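Local coordinates for protein leucine aminopeptidase 1 (Caenorhabditis elegans, PDB 2HC9) that removes N-terminal amino acids, preferably leucine, from peptides with the help of two zinc ions per subunit, and probably acts as a digestive enzyme, at residues T18-V23 with E40-F45; N157-F162 with T484-L489; T205-E210 with P231-L236; M269-R274 with P461-D466; D398-M403 with P473-T478. The protein carries 1 engineered substitution. All blocks are in the same frame, centred on the assembly; numbering follows the deposited sequence.

Interaction 1: residues T18-V23 with E40-F45; sequences TSLIIV and EVAQKF
L20 of strand 18-25 packs against V41, A42 and F45 of segment 40-45, which begins in helix 36-42 and leaves it as a turn. The contact is apolar, and no hydrogen bond crosses it. L20 has CG anti to the backbone N (chi1 171°), and its two methyls divide the work beyond that branch point. CD1 meets V41 CG1 at 3.6 Å, while CD2 lies 4.0 Å from A42 CA. Alanine suits that place because its short side chain lets leucine come close to the helix backbone. Further along, I22 CD1 reaches A42 CB only loosely, at 4.4 Å.

The aromatic part belongs to F45, whose ring meets L20 obliquely: CE2 is 3.8 Å from L20 CB, and CD2 is equally near L20 CD2. T18 O lies near the ring plane at its edge, 4.3 Å from F45 CZ, a long approach. The turn that brings the ring back is closed by F45 N to A42 O at 2.9 Å.

Both segments belong to the N-terminal domain, of the macro-domain clan. Strand 18-25 runs between strands 108-114 and 72-77 in its six-stranded sheet. The side chains of I21 and V23 touch helix 90-97, whereas V41 also touches H110 and the F45 ring meets that of H68.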
# COMPACT_ATOMS: atom_id res chain seq x y z
N THR A 18 31.13 43.01 -7.74
CA THR A 18 31.80 41.70 -7.79
C THR A 18 31.59 40.96 -6.48
O THR A 18 31.80 41.52 -5.39
CB THR A 18 33.29 41.88 -8.02
OG1 THR A 18 33.47 42.54 -9.27
CG2 THR A 18 34.01 40.53 -8.03
N SER A 19 31.13 39.72 -6.59
CA SER A 19 31.17 38.76 -5.49
C SER A 19 32.46 37.97 -5.54
O SER A 19 32.88 37.51 -6.60
CB SER A 19 30.02 37.75 -5.59
OG SER A 19 30.21 36.72 -4.63
N LEU A 20 33.08 37.78 -4.38
CA LEU A 20 34.33 37.06 -4.32
C LEU A 20 34.17 35.77 -3.52
O LEU A 20 33.70 35.78 -2.38
CB LEU A 20 35.42 37.91 -3.66
CG LEU A 20 36.73 37.18 -3.34
CD1 LEU A 20 37.46 36.79 -4.62
CD2 LEU A 20 37.66 38.03 -2.43
N ILE A 21 34.58 34.65 -4.11
CA ILE A 21 34.58 33.40 -3.36
C ILE A 21 35.97 32.76 -3.41
O ILE A 21 36.47 32.46 -4.49
CB ILE A 21 33.48 32.43 -3.87
CG1 ILE A 21 32.10 33.07 -3.67
CG2 ILE A 21 33.58 31.05 -3.14
CD1 ILE A 21 30.99 32.36 -4.35
N ILE A 22 36.58 32.60 -2.24
CA ILE A 22 37.89 31.95 -2.12
C ILE A 22 37.73 30.48 -1.74
O ILE A 22 36.98 30.15 -0.82
CB ILE A 22 38.79 32.66 -1.06
CG1 ILE A 22 38.91 34.15 -1.40
CG2 ILE A 22 40.19 31.99 -0.97
CD1 ILE A 22 39.35 35.01 -0.20
N VAL A 23 38.42 29.60 -2.46
CA VAL A 23 38.27 28.16 -2.25
C VAL A 23 39.62 27.47 -2.08
O VAL A 23 40.55 27.67 -2.87
CB VAL A 23 37.50 27.51 -3.43
CG1 VAL A 23 37.21 26.00 -3.14
CG2 VAL A 23 36.21 28.29 -3.71
N GLU A 40 45.45 42.04 -3.39
CA GLU A 40 44.73 43.01 -4.21
C GLU A 40 43.25 42.66 -4.32
O GLU A 40 42.39 43.52 -4.19
CB GLU A 40 45.38 43.05 -5.59
CG GLU A 40 44.89 44.14 -6.52
CD GLU A 40 45.56 44.05 -7.89
OE1 GLU A 40 46.81 43.89 -7.95
OE2 GLU A 40 44.84 44.12 -8.92
N VAL A 41 42.96 41.37 -4.53
CA VAL A 41 41.59 40.90 -4.71
C VAL A 41 40.82 40.79 -3.38
O VAL A 41 39.62 41.10 -3.30
CB VAL A 41 41.61 39.57 -5.55
CG1 VAL A 41 40.38 38.72 -5.33
CG2 VAL A 41 41.77 39.90 -7.03
N ALA A 42 41.50 40.38 -2.32
CA ALA A 42 40.81 40.04 -1.08
C ALA A 42 40.65 41.17 -0.09
O ALA A 42 39.85 41.06 0.84
CB ALA A 42 41.45 38.83 -0.41
N GLN A 43 41.42 42.25 -0.24
CA GLN A 43 41.49 43.26 0.82
C GLN A 43 40.27 44.17 0.92
O GLN A 43 40.09 44.87 1.91
CB GLN A 43 42.80 44.06 0.80
CG GLN A 43 42.96 44.98 -0.40
CD GLN A 43 44.30 45.72 -0.42
OE1 GLN A 43 44.65 46.34 -1.41
NE2 GLN A 43 45.03 45.67 0.68
N LYS A 44 39.40 44.14 -0.09
CA LYS A 44 38.03 44.65 0.06
C LYS A 44 37.33 44.01 1.26
O LYS A 44 36.57 44.66 1.98
CB LYS A 44 37.21 44.39 -1.22
CG LYS A 44 38.01 43.78 -2.36
CD LYS A 44 38.35 44.81 -3.43
CE LYS A 44 39.18 44.19 -4.54
NZ LYS A 44 38.91 44.80 -5.88
N PHE A 45 37.59 42.72 1.48
CA PHE A 45 36.82 41.94 2.45
C PHE A 45 37.62 41.51 3.66
O PHE A 45 37.07 41.40 4.76
CB PHE A 45 36.18 40.74 1.75
CG PHE A 45 35.34 41.11 0.57
CD1 PHE A 45 34.14 41.79 0.75
CD2 PHE A 45 35.76 40.80 -0.72
CE1 PHE A 45 33.35 42.15 -0.34
CE2 PHE A 45 34.99 41.16 -1.83
CZ PHE A 45 33.78 41.83 -1.64

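Interaction 2: residues N157-F162 with T484-L489; sequences NEDAVF and TSVPML
D159 of helix 157-178 reaches into the bend made by P487 and M488 of the C-terminal tail. Its CB passes M488 SD at 3.8 Å, and CG then comes up against M488 CB. OD1 accepts M488 N at 2.8 Å, met on the syn side and 27° out of the carboxylate plane, with P487 CD also packed close. The other oxygen, OD2, takes the backbone N-H of T156, just before the helix. A short acid suits this place, since each oxygen can serve a different backbone amide. The bond from OD2 is consistent with one half of a capping box at the helix start, while the tail has its own local fold: T484 OG1 accepts V486 N in an ST turn, and residues 487-489 form a 3-10 segment.

One residue earlier, E158 extends past P487 CD, and its OE2 accepts S485 OG at 2.8 Å, nearly along the C-O axis. The same OE2 lies 2.9 Å from S485 O; as two acceptors they cannot bond unless the carboxylate carries a proton, which this closeness might favour. F162 supplies the apolar side. Its CB lies 3.6 Å from V486 CG1, and the two side chains cross at about a right angle. L489 meets the ring tip to tip, CD1 standing 3.8 Å from its centroid in a CH-pi contact, 15° off the normal. L121 of helix 120-128 touches F162, M488 and L489.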
# COMPACT_ATOMS: atom_id res chain seq x y z
N ASN A 157 48.28 27.44 -20.00
CA ASN A 157 47.19 28.15 -20.67
C ASN A 157 46.26 27.21 -21.46
O ASN A 157 45.05 27.41 -21.47
CB ASN A 157 47.72 29.28 -21.55
CG ASN A 157 48.28 30.46 -20.74
OD1 ASN A 157 48.18 30.50 -19.50
ND2 ASN A 157 48.87 31.43 -21.43
N GLU A 158 46.82 26.17 -22.08
CA GLU A 158 46.02 25.16 -22.75
C GLU A 158 45.11 24.42 -21.76
O GLU A 158 43.94 24.15 -22.06
CB GLU A 158 46.91 24.16 -23.49
CG GLU A 158 46.10 23.04 -24.16
CD GLU A 158 46.92 22.14 -25.09
OE1 GLU A 158 48.18 22.09 -24.97
OE2 GLU A 158 46.29 21.47 -25.94
N ASP A 159 45.63 24.11 -20.58
CA ASP A 159 44.79 23.54 -19.51
C ASP A 159 43.57 24.42 -19.21
O ASP A 159 42.47 23.90 -19.00
CB ASP A 159 45.57 23.32 -18.22
CG ASP A 159 46.61 22.23 -18.33
OD1 ASP A 159 46.44 21.27 -19.12
OD2 ASP A 159 47.61 22.36 -17.60
N ALA A 160 43.78 25.74 -19.17
CA ALA A 160 42.70 26.66 -18.81
C ALA A 160 41.63 26.68 -19.91
O ALA A 160 40.43 26.78 -19.61
CB ALA A 160 43.23 28.06 -18.51
N VAL A 161 42.06 26.53 -21.16
CA VAL A 161 41.09 26.41 -22.27
C VAL A 161 40.26 25.14 -22.07
O VAL A 161 39.02 25.17 -22.15
CB VAL A 161 41.77 26.34 -23.68
CG1 VAL A 161 40.71 26.27 -24.78
CG2 VAL A 161 42.62 27.60 -23.93
N PHE A 162 40.95 24.04 -21.82
CA PHE A 162 40.22 22.78 -21.60
C PHE A 162 39.24 22.90 -20.42
O PHE A 162 38.11 22.44 -20.52
CB PHE A 162 41.16 21.58 -21.39
CG PHE A 162 40.43 20.40 -20.81
CD1 PHE A 162 39.56 19.66 -21.61
CD2 PHE A 162 40.50 20.14 -19.45
CE1 PHE A 162 38.81 18.60 -21.05
CE2 PHE A 162 39.75 19.11 -18.89
CZ PHE A 162 38.90 18.36 -19.68
N THR A 484 44.01 13.23 -25.80
CA THR A 484 43.90 14.65 -26.16
C THR A 484 45.27 15.33 -26.11
O THR A 484 46.27 14.73 -25.68
CB THR A 484 42.99 15.43 -25.20
OG1 THR A 484 43.64 15.56 -23.93
CG2 THR A 484 41.63 14.72 -25.03
N SER A 485 45.28 16.60 -26.53
CA SER A 485 46.46 17.43 -26.43
C SER A 485 46.59 18.13 -25.09
O SER A 485 47.48 18.96 -24.95
CB SER A 485 46.47 18.48 -27.54
OG SER A 485 45.31 19.30 -27.47
N VAL A 486 45.71 17.84 -24.13
CA VAL A 486 45.66 18.67 -22.92
C VAL A 486 46.72 18.24 -21.91
O VAL A 486 46.68 17.12 -21.43
CB VAL A 486 44.25 18.63 -22.25
CG1 VAL A 486 44.19 19.64 -21.10
CG2 VAL A 486 43.16 18.96 -23.28
N PRO A 487 47.66 19.14 -21.56
CA PRO A 487 48.75 18.73 -20.66
C PRO A 487 48.30 18.07 -19.36
O PRO A 487 48.80 17.01 -19.00
CB PRO A 487 49.49 20.05 -20.38
CG PRO A 487 49.28 20.84 -21.63
CD PRO A 487 47.82 20.54 -22.02
N MET A 488 47.32 18.67 -18.67
CA MET A 488 46.85 18.12 -17.39
C MET A 488 46.11 16.78 -17.51
O MET A 488 45.86 16.13 -16.50
CB MET A 488 45.98 19.11 -16.61
CG MET A 488 44.52 19.25 -17.15
SD MET A 488 43.57 20.61 -16.43
CE MET A 488 43.74 20.24 -14.66
N LEU A 489 45.74 16.40 -18.73
CA LEU A 489 45.07 15.10 -18.95
C LEU A 489 46.04 14.03 -19.41
O LEU A 489 45.68 12.86 -19.55
CB LEU A 489 43.97 15.23 -20.01
CG LEU A 489 42.85 16.23 -19.66
CD1 LEU A 489 41.79 16.23 -20.75
CD2 LEU A 489 42.22 15.89 -18.29

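Interaction 3: residues T205-E210 with P231-L236; sequences TVIRGE and PAFVVL
V235 O takes two donors: T205 N at 2.9 Å and a water at 3.2 Å. That water also binds T205 OG1 at 2.6 Å, so the threonine hydroxyl adds a second, indirect tie where its backbone is already paired. The return bond, V235 N to T205 O, is 2.8 Å long and nearly straight at 167°. I207 and F233 repeat the reciprocal arrangement, with F233 N donating to I207 O at 2.8 Å. Between these two pairs lies the non-hydrogen-bonded pair V206 with V234; another, R208 with A232, follows I207 and F233. A final bond, G209 N to P231 O at 2.9 Å, closes the antiparallel pairing. Glycine fits this exit from the strand, where phi is positive (62°).

Beta-branched residues suit the extended backbone. V206 and V234 lie side by side, pointing the same way, with their CG2 methyls 4.1 Å apart. On the face of I207 and F233, I207 CD1 approaches the phenylalanine ring at its edge. R208, extended from CG to NE, carries its charge to a salt bridge with D187.

The pair lies at one margin of the catalytic domain's mixed sheet, strand 232-238 continuing the sheet to strand 297-307. Helix 186-199 packs on the face of V206, A232 and V234. On the other, L212 of helix 210-215 touches I207 and F233, and Y347 meets F233 edge-to-face.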
# COMPACT_ATOMS: atom_id res chain seq x y z
N THR A 205 24.85 10.86 -38.28
CA THR A 205 23.78 9.98 -38.77
C THR A 205 22.56 10.13 -37.86
O THR A 205 22.71 10.12 -36.65
CB THR A 205 24.24 8.54 -38.74
OG1 THR A 205 25.49 8.44 -39.43
CG2 THR A 205 23.19 7.58 -39.39
N VAL A 206 21.39 10.33 -38.45
CA VAL A 206 20.13 10.43 -37.69
C VAL A 206 19.17 9.45 -38.32
O VAL A 206 18.89 9.53 -39.52
CB VAL A 206 19.54 11.87 -37.73
CG1 VAL A 206 18.15 11.92 -37.04
CG2 VAL A 206 20.49 12.85 -37.06
N ILE A 207 18.69 8.50 -37.52
CA ILE A 207 17.71 7.52 -37.98
C ILE A 207 16.49 7.71 -37.10
O ILE A 207 16.59 7.68 -35.87
CB ILE A 207 18.25 6.07 -37.85
CG1 ILE A 207 19.61 5.91 -38.58
CG2 ILE A 207 17.23 5.06 -38.39
CD1 ILE A 207 20.28 4.56 -38.33
N ARG A 208 15.34 7.96 -37.70
CA ARG A 208 14.25 8.58 -36.95
C ARG A 208 12.91 7.92 -37.29
O ARG A 208 12.69 7.58 -38.43
CB ARG A 208 14.23 10.06 -37.34
CG ARG A 208 13.35 10.88 -36.52
CD ARG A 208 13.76 12.33 -36.63
NE ARG A 208 12.70 13.11 -36.02
CZ ARG A 208 11.67 13.60 -36.69
NH1 ARG A 208 11.59 13.42 -38.01
NH2 ARG A 208 10.73 14.29 -36.05
N GLY A 209 12.02 7.74 -36.30
CA GLY A 209 10.63 7.34 -36.57
C GLY A 209 10.57 5.98 -37.24
O GLY A 209 11.26 5.02 -36.80
N GLU A 210 9.81 5.89 -38.34
CA GLU A 210 9.64 4.62 -39.05
C GLU A 210 10.94 4.07 -39.65
O GLU A 210 11.04 2.87 -39.88
CB GLU A 210 8.54 4.70 -40.12
CG GLU A 210 7.17 5.07 -39.56
CD GLU A 210 6.66 4.05 -38.57
OE1 GLU A 210 6.56 2.87 -38.97
OE2 GLU A 210 6.37 4.43 -37.41
N PRO A 231 10.84 8.54 -31.99
CA PRO A 231 12.12 8.07 -31.49
C PRO A 231 13.24 8.40 -32.51
O PRO A 231 12.95 8.56 -33.70
CB PRO A 231 11.91 6.53 -31.36
CG PRO A 231 10.81 6.22 -32.38
CD PRO A 231 9.90 7.43 -32.28
N ALA A 232 14.49 8.47 -32.05
CA ALA A 232 15.63 8.69 -32.94
C ALA A 232 16.85 8.02 -32.38
O ALA A 232 16.98 7.84 -31.17
CB ALA A 232 15.91 10.20 -33.11
N PHE A 233 17.75 7.67 -33.29
CA PHE A 233 19.09 7.26 -32.94
C PHE A 233 20.05 8.21 -33.67
O PHE A 233 19.96 8.38 -34.89
CB PHE A 233 19.30 5.84 -33.44
CG PHE A 233 20.65 5.25 -33.11
CD1 PHE A 233 21.05 5.05 -31.79
CD2 PHE A 233 21.50 4.85 -34.13
CE1 PHE A 233 22.26 4.44 -31.47
CE2 PHE A 233 22.72 4.25 -33.84
CZ PHE A 233 23.12 4.05 -32.51
N VAL A 234 20.92 8.86 -32.90
CA VAL A 234 21.86 9.84 -33.47
C VAL A 234 23.27 9.35 -33.24
O VAL A 234 23.64 9.02 -32.10
CB VAL A 234 21.68 11.21 -32.80
CG1 VAL A 234 22.76 12.23 -33.28
CG2 VAL A 234 20.25 11.75 -33.07
N VAL A 235 24.08 9.35 -34.29
CA VAL A 235 25.50 8.99 -34.15
C VAL A 235 26.33 10.21 -34.57
O VAL A 235 26.12 10.72 -35.67
CB VAL A 235 25.87 7.80 -35.07
CG1 VAL A 235 27.34 7.38 -34.85
CG2 VAL A 235 24.94 6.61 -34.80
N LEU A 236 27.24 10.65 -33.71
CA LEU A 236 28.28 11.60 -34.11
C LEU A 236 29.57 10.82 -34.17
O LEU A 236 29.98 10.23 -33.17
CB LEU A 236 28.42 12.72 -33.08
CG LEU A 236 27.09 13.35 -32.63
CD1 LEU A 236 27.39 14.46 -31.62
CD2 LEU A 236 26.29 13.87 -33.85
O HOH W 1 27.61 9.28 -38.15

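Interaction 4: residues M269-R274 with P461-D466; sequences MPNMKR and PAEVGD
R274 and E463 face each other from two turning backbones. Residues M269 to M272 make a type II turn, closed by M272 N to M269 O at 3.2 Å, with N271 at positive phi (87°), a conformation asparagine tolerates well. A 3-10 segment follows. Across from it, strand 463-464 pairs with strand 467-468 in a hairpin whose tip is G465-D466; their backbone angles are close to those of a type II' turn, and glycine suits the positive phi at its first corner.

R274 is a long, extended arm, and E463 crosses it at about a right angle. The salt bridge runs from R274 NH1 to E463 OE2 at 2.9 Å, but its hydrogen bond is weak because the N-H points well aside (122°). The guanidinium and carboxylate planes stand 80° apart, an arrangement of single contact rather than a paired one. E463 OE1 lies instead beside R274 CD at 3.3 Å.

Waters do the rest. One accepts from R274 NH2 at 2.7 Å and lies near N271 OD1 and D466 OD1; which of the two it serves is doubtful. A second gives a proton to D466 O and accepts from K273 NZ and R274 NH2. A third links R274 NE, 2.9 Å away, to D466 O. Arginine suits this wet interface by offering N-H groups in several directions.

D317 of the second subunit binds N271 N and K273 N, placing the loop at an interface. Segment 269-274 joins strand 256-257 to helix 277-290, just before the zinc ligand D275.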
# COMPACT_ATOMS: atom_id res chain seq x y z
N MET A 269 6.75 9.68 -10.68
CA MET A 269 6.87 10.24 -12.04
C MET A 269 7.52 11.63 -12.11
O MET A 269 8.23 11.93 -13.08
CB MET A 269 5.53 10.23 -12.79
CG MET A 269 5.70 10.35 -14.30
SD MET A 269 4.12 10.49 -15.19
CE MET A 269 3.42 8.87 -14.89
N PRO A 270 7.27 12.51 -11.12
CA PRO A 270 8.05 13.76 -11.15
C PRO A 270 9.56 13.46 -11.15
O PRO A 270 10.00 12.44 -10.58
CB PRO A 270 7.65 14.46 -9.85
CG PRO A 270 6.24 13.93 -9.53
CD PRO A 270 6.30 12.48 -9.99
N ASN A 271 10.33 14.33 -11.81
CA ASN A 271 11.78 14.18 -12.05
C ASN A 271 12.13 13.41 -13.30
O ASN A 271 13.30 13.38 -13.67
CB ASN A 271 12.56 13.56 -10.87
CG ASN A 271 12.35 14.29 -9.56
OD1 ASN A 271 11.99 15.47 -9.53
ND2 ASN A 271 12.60 13.58 -8.45
N MET A 272 11.14 12.79 -13.95
CA MET A 272 11.45 11.90 -15.07
C MET A 272 11.84 12.58 -16.41
O MET A 272 12.23 11.88 -17.35
CB MET A 272 10.37 10.84 -15.29
CG MET A 272 10.31 9.79 -14.15
SD MET A 272 11.88 8.91 -13.95
CE MET A 272 12.59 9.72 -12.54
N LYS A 273 11.81 13.91 -16.46
CA LYS A 273 12.58 14.66 -17.49
C LYS A 273 14.09 14.34 -17.43
O LYS A 273 14.80 14.57 -18.41
CB LYS A 273 12.39 16.18 -17.31
CG LYS A 273 13.24 16.76 -16.14
CD LYS A 273 12.84 18.20 -15.80
CE LYS A 273 13.49 18.61 -14.46
NZ LYS A 273 13.41 20.12 -14.24
N ARG A 274 14.57 13.84 -16.28
CA ARG A 274 16.01 13.67 -16.09
C ARG A 274 16.49 12.32 -16.63
O ARG A 274 17.67 12.01 -16.54
CB ARG A 274 16.40 13.84 -14.62
CG ARG A 274 16.02 15.22 -14.03
CD ARG A 274 16.60 15.39 -12.59
NE ARG A 274 15.90 16.50 -11.94
CZ ARG A 274 15.36 16.48 -10.73
NH1 ARG A 274 15.44 15.42 -9.93
NH2 ARG A 274 14.76 17.59 -10.30
N PRO A 461 23.72 9.74 -9.07
CA PRO A 461 24.75 10.81 -9.14
C PRO A 461 24.54 11.88 -10.19
O PRO A 461 25.21 12.92 -10.14
CB PRO A 461 26.07 10.06 -9.43
CG PRO A 461 25.69 8.70 -9.84
CD PRO A 461 24.29 8.40 -9.31
N ALA A 462 23.63 11.64 -11.13
CA ALA A 462 23.29 12.63 -12.16
C ALA A 462 22.51 13.82 -11.62
O ALA A 462 22.28 14.78 -12.36
CB ALA A 462 22.51 11.98 -13.31
N GLU A 463 22.09 13.78 -10.35
CA GLU A 463 21.28 14.86 -9.81
C GLU A 463 21.52 15.07 -8.33
O GLU A 463 21.86 14.13 -7.62
CB GLU A 463 19.80 14.56 -10.05
CG GLU A 463 19.31 13.26 -9.40
CD GLU A 463 17.83 13.06 -9.69
OE1 GLU A 463 17.50 12.77 -10.85
OE2 GLU A 463 17.01 13.24 -8.79
N VAL A 464 21.38 16.32 -7.87
CA VAL A 464 21.30 16.61 -6.43
C VAL A 464 20.15 17.59 -6.25
O VAL A 464 20.12 18.65 -6.90
CB VAL A 464 22.59 17.28 -5.89
CG1 VAL A 464 22.41 17.73 -4.44
CG2 VAL A 464 23.78 16.36 -6.00
N GLY A 465 19.20 17.26 -5.38
CA GLY A 465 18.09 18.16 -5.10
C GLY A 465 17.32 18.29 -6.40
O GLY A 465 17.02 17.28 -7.06
N ASP A 466 17.05 19.52 -6.82
CA ASP A 466 16.24 19.79 -8.01
C ASP A 466 17.05 20.03 -9.28
O ASP A 466 16.49 20.53 -10.28
CB ASP A 466 15.35 21.01 -7.74
CG ASP A 466 14.39 20.79 -6.61
OD1 ASP A 466 13.98 19.63 -6.43
OD2 ASP A 466 14.04 21.75 -5.91
O HOH W 2 13.83 17.24 -7.78
O HOH W 3 13.93 20.45 -11.54
O HOH W 4 16.44 19.26 -12.81

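Interaction 5: residues D398-M403 with P473-T478; sequences DLVAPM and PALFST
L475 N, in the first turn of helix 473-480, donates directly to D398: a carboxylate at a helix N-terminus, within the catalytic domain. P473 leads the turn and suits it, having no N-H that would need a partner there; its ring packs on helix 157-178. A474 N reaches D398 OD2 through a water, which lies 2.9 Å from A474 N and donates to that oxygen. The bond from L475 N to D398 OD2 is 3.0 Å long and comes from above the carboxylate plane, 47° out of it. With G472 N as a further donor to OD2 and R129 in a salt bridge with OD1, the aspartate is well compensated and would probably stay charged.

L475 also carries the apolar half. Its CB lies 3.6 Å from D398 CB, and CG is anti to the backbone N (chi1 -180°); beyond it CD1 and CD2 each lie 3.8 Å from V400 CG2. V400 comes from short strand 400-402 and also packs on A378 of strand 376-380. The ring of F476 meets that of F358 edge-to-face. S477 then folds back on the helix, where its OG and N reach P473 O from opposite faces of the carbonyl plane, OG at 2.8 Å.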
# COMPACT_ATOMS: atom_id res chain seq x y z
N ASP A 398 33.70 12.72 -10.57
CA ASP A 398 32.50 11.99 -11.01
C ASP A 398 32.74 10.54 -10.54
O ASP A 398 33.27 9.72 -11.27
CB ASP A 398 32.38 12.02 -12.55
CG ASP A 398 31.83 13.34 -13.10
OD1 ASP A 398 31.51 14.28 -12.31
OD2 ASP A 398 31.73 13.45 -14.33
N LEU A 399 32.41 10.26 -9.28
CA LEU A 399 32.80 8.99 -8.64
C LEU A 399 32.18 7.78 -9.29
O LEU A 399 31.07 7.86 -9.83
CB LEU A 399 32.44 9.02 -7.15
CG LEU A 399 33.25 10.04 -6.33
CD1 LEU A 399 32.70 10.17 -4.91
CD2 LEU A 399 34.70 9.56 -6.27
N VAL A 400 32.92 6.67 -9.27
CA VAL A 400 32.44 5.40 -9.87
C VAL A 400 32.77 4.27 -8.87
O VAL A 400 33.88 4.25 -8.29
CB VAL A 400 33.14 5.12 -11.21
CG1 VAL A 400 32.67 3.79 -11.79
CG2 VAL A 400 32.88 6.27 -12.22
N ALA A 401 31.80 3.37 -8.67
CA ALA A 401 31.98 2.18 -7.85
C ALA A 401 31.69 0.96 -8.72
O ALA A 401 30.90 1.03 -9.69
CB ALA A 401 30.99 2.22 -6.62
N PRO A 402 32.33 -0.18 -8.41
CA PRO A 402 32.12 -1.33 -9.26
C PRO A 402 30.88 -2.15 -8.89
O PRO A 402 30.51 -2.26 -7.72
CB PRO A 402 33.38 -2.19 -9.00
CG PRO A 402 33.78 -1.86 -7.63
CD PRO A 402 33.32 -0.45 -7.34
N MET A 403 30.23 -2.67 -9.93
CA MET A 403 29.21 -3.73 -9.83
C MET A 403 29.85 -5.08 -10.10
O MET A 403 30.87 -5.17 -10.80
CB MET A 403 28.10 -3.52 -10.88
CG MET A 403 27.18 -2.36 -10.61
SD MET A 403 25.47 -2.55 -11.20
CE MET A 403 25.61 -1.66 -12.75
N PRO A 473 30.94 14.39 -18.36
CA PRO A 473 32.09 15.05 -19.03
C PRO A 473 33.40 15.02 -18.23
O PRO A 473 34.46 14.76 -18.81
CB PRO A 473 31.60 16.49 -19.23
CG PRO A 473 30.06 16.34 -19.34
CD PRO A 473 29.72 15.24 -18.35
N ALA A 474 33.35 15.24 -16.93
CA ALA A 474 34.59 15.23 -16.14
C ALA A 474 35.15 13.81 -16.10
O ALA A 474 36.34 13.61 -16.32
CB ALA A 474 34.36 15.79 -14.73
N LEU A 475 34.30 12.82 -15.83
CA LEU A 475 34.73 11.41 -15.81
C LEU A 475 35.43 11.00 -17.10
O LEU A 475 36.53 10.46 -17.08
CB LEU A 475 33.50 10.49 -15.63
CG LEU A 475 33.87 9.00 -15.59
CD1 LEU A 475 34.86 8.68 -14.42
CD2 LEU A 475 32.57 8.19 -15.43
N PHE A 476 34.79 11.25 -18.25
CA PHE A 476 35.37 10.80 -19.50
C PHE A 476 36.54 11.63 -19.98
O PHE A 476 37.39 11.15 -20.70
CB PHE A 476 34.32 10.60 -20.59
CG PHE A 476 33.52 9.36 -20.39
CD1 PHE A 476 34.05 8.12 -20.74
CD2 PHE A 476 32.28 9.41 -19.76
CE1 PHE A 476 33.33 6.94 -20.50
CE2 PHE A 476 31.54 8.24 -19.53
CZ PHE A 476 32.07 7.00 -19.90
N SER A 477 36.59 12.89 -19.56
CA SER A 477 37.77 13.71 -19.83
C SER A 477 38.99 13.13 -19.15
O SER A 477 40.05 13.07 -19.75
CB SER A 477 37.54 15.14 -19.35
OG SER A 477 36.62 15.74 -20.23
N THR A 478 38.84 12.70 -17.90
CA THR A 478 39.98 12.10 -17.17
C THR A 478 40.25 10.70 -17.66
O THR A 478 41.41 10.32 -17.79
CB THR A 478 39.88 12.09 -15.59
OG1 THR A 478 38.72 11.38 -15.15
CG2 THR A 478 39.90 13.51 -15.01
O HOH W 5 31.15 15.94 -15.14

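In the fold
Interaction 1 stands apart in the N-terminal domain, its nearest atoms about 14 Å from interaction 2 and its centre 49 Å from that of interaction 3. Interactions 2 and 5 touch: F162 CZ is 3.5 Å from S477 CB, and L489 CD1 is 3.7 Å from S477 O, so both helix 157-178 and the C-terminal tail rest on helix 473-480. Interactions 3 and 5 reach the same mixed sheet of the catalytic domain, with centres 27 Å apart. The segments of interactions 4 and 5 alternate along the chain, and their nearest atoms are about 5 Å apart. Interaction 4 comes near the active site, the R274 side chain lying about 10 Å from a zinc ion; that of P231 in interaction 3 is about 14 Å from one.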